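Local coordinates for protein fanconi-associated nuclease 1 homolog (Pseudomonas aeruginosa, PDB 5Y7Q) that belongs to the Fanconi-associated nuclease 1 family, combining a helix-turn-helix-type region, a SAP domain and a VRR-NUC nuclease-type domain, and binds DNA, at residues A71-L76 with A82-M87; N408-S413 with I530-A535. All blocks are in the same frame, centred on the assembly; numbering follows the deposited sequence.

Contact 1 of 2, residues A71-L76 with A82-M87; sequences AAFAEL and ALLVRM. With nucleotides of chain B.
Phe73 and Leu84 meet between the consecutive helices 64-75 and 78-89 of the FAN1 helix-turn-helix region. With CG anti to the backbone nitrogen (chi1 -178°), Phe73 sends its ring across to the second helix, where it meets Leu84. Lying near the ring plane, Leu84 CD2 meets the edge, 4.0 Å from Phe73 CD1, and is not laid over the face. At the far end of the ring, Val85 CG2 approaches Phe73 CZ obliquely at 4.3 Å. Two neighbouring residues of one helix thus take up one ring, while Phe47 and Leu51 of helix 42-57 also pack on it, making these helices part of a buried three-helix cluster. One residue further along, Arg86 turns to the DNA. Tyr43 meets its guanidinium in a cation-pi contact and Glu104 forms a salt bridge with NH2, which should limit how the group can turn. The guanidinium meets the phosphate edge-on: Arg86 NH1 donates to OP2 of DG10 of chain B at 3.0 Å, and Arg86 NH2 reaches the same OP2 at 3.2 Å.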
loop_
_atom_site.group_PDB
_atom_site.type_symbol
_atom_site.label_atom_id
_atom_site.label_comp_id
_atom_site.label_asym_id
_atom_site.label_seq_id
_atom_site.Cartn_x
_atom_site.Cartn_y
_atom_site.Cartn_z
ATOM N N ALA A 71 27.062 -17.658 7.765
ATOM C CA ALA A 71 27.900 -18.721 8.329
ATOM C C ALA A 71 28.050 -18.581 9.840
ATOM O O ALA A 71 27.877 -19.555 10.598
ATOM C CB ALA A 71 29.278 -18.712 7.660
ATOM N N ALA A 72 28.391 -17.377 10.300
ATOM C CA ALA A 72 28.587 -17.176 11.728
ATOM C C ALA A 72 27.321 -17.540 12.490
ATOM O O ALA A 72 27.377 -18.268 13.488
ATOM C CB ALA A 72 29.012 -15.735 12.006
ATOM N N PHE A 73 26.158 -17.086 11.990
ATOM C CA PHE A 73 24.888 -17.419 12.622
ATOM C C PHE A 73 24.684 -18.925 12.710
ATOM O O PHE A 73 24.211 -19.435 13.733
ATOM C CB PHE A 73 23.746 -16.774 11.847
ATOM C CG PHE A 73 22.386 -17.024 12.448
ATOM C CD1 PHE A 73 21.835 -16.123 13.333
ATOM C CD2 PHE A 73 21.663 -18.160 12.122
ATOM C CE1 PHE A 73 20.602 -16.349 13.887
ATOM C CE2 PHE A 73 20.422 -18.385 12.673
ATOM C CZ PHE A 73 19.895 -17.478 13.560
ATOM N N ALA A 74 25.004 -19.655 11.635
ATOM C CA ALA A 74 24.946 -21.115 11.704
ATOM C C ALA A 74 25.835 -21.685 12.815
ATOM O O ALA A 74 25.539 -22.758 13.365
ATOM C CB ALA A 74 25.346 -21.717 10.361
ATOM N N GLU A 75 26.922 -20.998 13.162
ATOM C CA GLU A 75 27.753 -21.505 14.253
ATOM C C GLU A 75 27.156 -21.292 15.646
ATOM O O GLU A 75 27.613 -21.919 16.601
ATOM C CB GLU A 75 29.142 -20.860 14.201
ATOM C CG GLU A 75 29.800 -20.947 12.838
ATOM C CD GLU A 75 29.763 -22.349 12.269
ATOM O OE1 GLU A 75 30.137 -23.297 12.996
ATOM O OE2 GLU A 75 29.344 -22.499 11.097
ATOM N N LEU A 76 26.158 -20.439 15.798
ATOM C CA LEU A 76 25.704 -20.079 17.133
ATOM C C LEU A 76 24.965 -21.230 17.807
ATOM O O LEU A 76 24.271 -22.007 17.146
ATOM C CB LEU A 76 24.785 -18.870 17.071
ATOM C CG LEU A 76 25.567 -17.584 16.889
ATOM C CD1 LEU A 76 24.625 -16.514 16.391
ATOM C CD2 LEU A 76 26.247 -17.232 18.209
ATOM N N ALA A 82 18.130 -18.012 18.860
ATOM C CA ALA A 82 16.757 -17.669 19.230
ATOM C C ALA A 82 16.676 -16.263 19.789
ATOM O O ALA A 82 15.790 -15.484 19.419
ATOM C CB ALA A 82 16.220 -18.663 20.254
ATOM N N LEU A 83 17.604 -15.922 20.687
ATOM C CA LEU A 83 17.611 -14.584 21.258
ATOM C C LEU A 83 17.758 -13.546 20.170
ATOM O O LEU A 83 17.035 -12.537 20.160
ATOM C CB LEU A 83 18.730 -14.443 22.271
ATOM C CG LEU A 83 18.693 -13.049 22.876
ATOM C CD1 LEU A 83 17.333 -12.858 23.550
ATOM C CD2 LEU A 83 19.858 -12.865 23.862
ATOM N N LEU A 84 18.662 -13.798 19.223
ATOM C CA LEU A 84 18.836 -12.859 18.126
ATOM C C LEU A 84 17.519 -12.614 17.419
ATOM O O LEU A 84 17.068 -11.465 17.273
ATOM C CB LEU A 84 19.858 -13.379 17.127
ATOM C CG LEU A 84 20.278 -12.252 16.192
ATOM C CD1 LEU A 84 20.670 -11.054 17.045
ATOM C CD2 LEU A 84 21.446 -12.689 15.333
ATOM N N VAL A 85 16.874 -13.693 16.986
ATOM C CA VAL A 85 15.684 -13.516 16.172
ATOM C C VAL A 85 14.625 -12.762 16.959
ATOM O O VAL A 85 13.949 -11.857 16.423
ATOM C CB VAL A 85 15.204 -14.882 15.671
ATOM C CG1 VAL A 85 13.901 -14.748 14.981
ATOM C CG2 VAL A 85 16.246 -15.438 14.709
ATOM N N ARG A 86 14.522 -13.050 18.264
ATOM C CA ARG A 86 13.615 -12.276 19.102
ATOM C C ARG A 86 13.925 -10.782 19.039
ATOM O O ARG A 86 13.016 -9.968 18.874
ATOM C CB ARG A 86 13.665 -12.770 20.535
ATOM C CG ARG A 86 13.118 -14.135 20.699
ATOM C CD ARG A 86 11.701 -14.231 20.256
ATOM N NE ARG A 86 11.109 -15.391 20.898
ATOM C CZ ARG A 86 9.811 -15.686 20.915
ATOM N NH1 ARG A 86 8.947 -14.890 20.312
ATOM N NH2 ARG A 86 9.387 -16.774 21.565
ATOM N N MET A 87 15.199 -10.390 19.165
ATOM C CA MET A 87 15.479 -8.953 19.118
ATOM C C MET A 87 15.146 -8.359 17.747
ATOM O O MET A 87 14.609 -7.244 17.657
ATOM C CB MET A 87 16.942 -8.686 19.485
ATOM C CG MET A 87 17.343 -9.244 20.867
ATOM S SD MET A 87 19.092 -9.273 21.207
ATOM C CE MET A 87 19.418 -7.541 21.156
ATOM P P DG B 10 5.287 -16.962 21.370
ATOM O OP1 DG B 10 5.499 -17.829 22.549
ATOM O OP2 DG B 10 6.392 -16.477 20.528
ATOM O "O5'" DG B 10 4.219 -17.744 20.493
ATOM C "C5'" DG B 10 3.018 -18.181 21.108
ATOM C "C4'" DG B 10 1.961 -18.404 20.075
ATOM O "O4'" DG B 10 1.565 -17.127 19.538
ATOM C "C3'" DG B 10 2.427 -19.250 18.895
ATOM O "O3'" DG B 10 1.638 -20.410 18.787
ATOM C "C2'" DG B 10 2.261 -18.353 17.671
ATOM C "C1'" DG B 10 1.345 -17.248 18.161
ATOM N N9 DG B 10 1.653 -15.983 17.533
ATOM C C8 DG B 10 2.902 -15.453 17.308
ATOM N N7 DG B 10 2.877 -14.297 16.712
ATOM C C5 DG B 10 1.521 -14.051 16.518
ATOM C C6 DG B 10 0.867 -12.948 15.913
ATOM O O6 DG B 10 1.379 -11.931 15.405
ATOM N N1 DG B 10 -0.526 -13.111 15.922
ATOM C C2 DG B 10 -1.193 -14.208 16.448
ATOM N N2 DG B 10 -2.529 -14.196 16.377
ATOM N N3 DG B 10 -0.592 -15.235 17.017
ATOM C C4 DG B 10 0.759 -15.092 17.015
#

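Contact 2 of 2, residues N408-S413 with I530-A535; sequences NGLINS and IQFWPA
Leu410 and Ile530 join helix 409-418 to strand 529-533 of the five-stranded mixed sheet that includes strands of the VRR-NUC nuclease-type domain. The apolar part of the contact passes through a single methyl: Leu410 CD2 lies 4.0 Å from Ile530 CD1, and the two side chains run at about a right angle. The same Leu410 CD2 meets the Phe532 ring at its edge, near the ring plane, 4.2 Å from Phe532 CZ. The Ile530 CB points toward the helix; with CG1 anti to the backbone nitrogen (chi1 -173°) and the chain extended beyond, CD1 reaches Leu410. Ala499 of helix 493-502 packs on Leu410, and Leu495 and Cys502 of that helix on Phe532, so a second helix shares this side of the strand. Polar interactions stay on each side of the seam. Within the helix, Ser413 OG donates to Gly409 O at 2.6 Å, nearly in line with the carbonyl (162°), and Ser413 N bonds to that oxygen; along the strand, Ile530 and Phe532 pair through their backbones with His404 and Ala402. With all three touching residues buried and apolar, the chemistry implies that helix and strand are held together by dispersion and exclusion of water, not by directional bonds.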
loop_
_atom_site.group_PDB
_atom_site.type_symbol
_atom_site.label_atom_id
_atom_site.label_comp_id
_atom_site.label_asym_id
_atom_site.label_seq_id
_atom_site.Cartn_x
_atom_site.Cartn_y
_atom_site.Cartn_z
ATOM N N ASN A 408 -17.641 -1.166 -6.488
ATOM C CA ASN A 408 -16.545 -1.744 -7.271
ATOM C C ASN A 408 -16.009 -3.051 -6.682
ATOM O O ASN A 408 -15.210 -3.709 -7.338
ATOM C CB ASN A 408 -15.395 -0.751 -7.565
ATOM C CG ASN A 408 -14.447 -0.539 -6.405
ATOM O OD1 ASN A 408 -13.823 -1.476 -5.917
ATOM N ND2 ASN A 408 -14.290 0.726 -5.991
ATOM N N GLY A 409 -16.501 -3.502 -5.530
ATOM C CA GLY A 409 -16.105 -4.810 -5.046
ATOM C C GLY A 409 -16.765 -5.981 -5.751
ATOM O O GLY A 409 -16.166 -7.060 -5.862
ATOM N N LEU A 410 -18.001 -5.815 -6.217
ATOM C CA LEU A 410 -18.654 -6.932 -6.896
ATOM C C LEU A 410 -18.069 -7.151 -8.288
ATOM O O LEU A 410 -17.703 -8.277 -8.649
ATOM C CB LEU A 410 -20.155 -6.709 -6.973
ATOM C CG LEU A 410 -20.766 -7.666 -7.994
ATOM C CD1 LEU A 410 -20.765 -9.093 -7.454
ATOM C CD2 LEU A 410 -22.156 -7.203 -8.405
ATOM N N ILE A 411 -17.939 -6.081 -9.073
ATOM C CA ILE A 411 -17.425 -6.237 -10.428
ATOM C C ILE A 411 -15.960 -6.664 -10.419
ATOM O O ILE A 411 -15.566 -7.563 -11.176
ATOM C CB ILE A 411 -17.653 -4.944 -11.216
ATOM C CG1 ILE A 411 -19.147 -4.778 -11.391
ATOM C CG2 ILE A 411 -16.957 -4.998 -12.553
ATOM C CD1 ILE A 411 -19.536 -3.546 -12.119
ATOM N N ASN A 412 -15.129 -6.042 -9.571
ATOM C CA ASN A 412 -13.748 -6.502 -9.464
ATOM C C ASN A 412 -13.700 -7.949 -9.012
ATOM O O ASN A 412 -12.930 -8.743 -9.559
ATOM C CB ASN A 412 -12.941 -5.626 -8.515
ATOM C CG ASN A 412 -12.722 -4.247 -9.064
ATOM O OD1 ASN A 412 -13.202 -3.932 -10.148
ATOM N ND2 ASN A 412 -12.032 -3.403 -8.311
ATOM N N SER A 413 -14.552 -8.329 -8.056
ATOM C CA SER A 413 -14.537 -9.714 -7.608
ATOM C C SER A 413 -14.842 -10.657 -8.755
ATOM O O SER A 413 -14.085 -11.592 -9.014
ATOM C CB SER A 413 -15.517 -9.906 -6.464
ATOM O OG SER A 413 -14.987 -9.305 -5.296
ATOM N N ILE A 530 -25.876 -1.480 -5.942
ATOM C CA ILE A 530 -26.410 -2.204 -7.073
ATOM C C ILE A 530 -27.717 -2.880 -6.629
ATOM O O ILE A 530 -27.791 -3.476 -5.547
ATOM C CB ILE A 530 -25.363 -3.206 -7.601
ATOM C CG1 ILE A 530 -25.857 -3.850 -8.917
ATOM C CG2 ILE A 530 -24.976 -4.229 -6.479
ATOM C CD1 ILE A 530 -24.774 -4.549 -9.773
ATOM N N GLN A 531 -28.766 -2.749 -7.424
ATOM C CA GLN A 531 -30.020 -3.387 -7.074
ATOM C C GLN A 531 -30.421 -4.369 -8.166
ATOM O O GLN A 531 -30.198 -4.130 -9.362
ATOM C CB GLN A 531 -31.149 -2.375 -6.796
ATOM C CG GLN A 531 -31.056 -1.026 -7.461
ATOM C CD GLN A 531 -32.404 -0.304 -7.440
ATOM O OE1 GLN A 531 -33.342 -0.742 -6.763
ATOM N NE2 GLN A 531 -32.512 0.788 -8.194
ATOM N N PHE A 532 -30.982 -5.489 -7.724
ATOM C CA PHE A 532 -31.369 -6.590 -8.575
ATOM C C PHE A 532 -32.862 -6.824 -8.437
ATOM O O PHE A 532 -33.436 -6.716 -7.342
ATOM C CB PHE A 532 -30.610 -7.873 -8.216
ATOM C CG PHE A 532 -29.116 -7.772 -8.398
ATOM C CD1 PHE A 532 -28.560 -7.665 -9.666
ATOM C CD2 PHE A 532 -28.264 -7.794 -7.297
ATOM C CE1 PHE A 532 -27.186 -7.572 -9.827
ATOM C CE2 PHE A 532 -26.901 -7.705 -7.454
ATOM C CZ PHE A 532 -26.357 -7.594 -8.709
ATOM N N TRP A 533 -33.475 -7.149 -9.565
ATOM C CA TRP A 533 -34.842 -7.643 -9.620
ATOM C C TRP A 533 -34.697 -9.038 -10.214
ATOM O O TRP A 533 -34.637 -9.195 -11.451
ATOM C CB TRP A 533 -35.732 -6.737 -10.464
ATOM C CG TRP A 533 -35.950 -5.307 -9.951
ATOM C CD1 TRP A 533 -36.976 -4.867 -9.152
ATOM C CD2 TRP A 533 -35.161 -4.140 -10.261
ATOM N NE1 TRP A 533 -36.868 -3.510 -8.939
ATOM C CE2 TRP A 533 -35.772 -3.035 -9.612
ATOM C CE3 TRP A 533 -33.995 -3.922 -11.011
ATOM C CZ2 TRP A 533 -35.251 -1.733 -9.689
ATOM C CZ3 TRP A 533 -33.480 -2.620 -11.086
ATOM C CH2 TRP A 533 -34.110 -1.547 -10.429
ATOM N N PRO A 534 -34.514 -10.062 -9.370
ATOM C CA PRO A 534 -34.253 -11.421 -9.887
ATOM C C PRO A 534 -35.385 -12.011 -10.687
ATOM O O PRO A 534 -35.140 -12.972 -11.423
ATOM C CB PRO A 534 -33.990 -12.248 -8.617
ATOM C CG PRO A 534 -34.444 -11.395 -7.472
ATOM C CD PRO A 534 -34.256 -9.970 -7.921
ATOM N N ALA A 535 -36.607 -11.481 -10.563
ATOM C CA ALA A 535 -37.732 -11.994 -11.344
ATOM C C ALA A 535 -37.495 -11.814 -12.838
ATOM O O ALA A 535 -37.633 -12.760 -13.625
ATOM C CB ALA A 535 -39.030 -11.296 -10.927
#

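Read from the N terminus, the two contacts illustrate short-range and long-range closure in one chain. Contact 1 closes first, pairing consecutive helices, with five residues between its segments, four of them already helical. Contact 2 opens more than 300 residues later and spans 116 residues, most of the helices of the C-terminal part among them, before strand 529-533 returns beside strand 402-405, which directly precedes helix 409-418. The loops are in series, neither nested nor crossed. Their centres lie 53 Å apart on opposite sides of the chain's centre: contact 1 packs two helices of the N-terminal region, the second of which also carries the DNA-contacting Arg86, whereas contact 2 ties a helix to the C-terminal sheet.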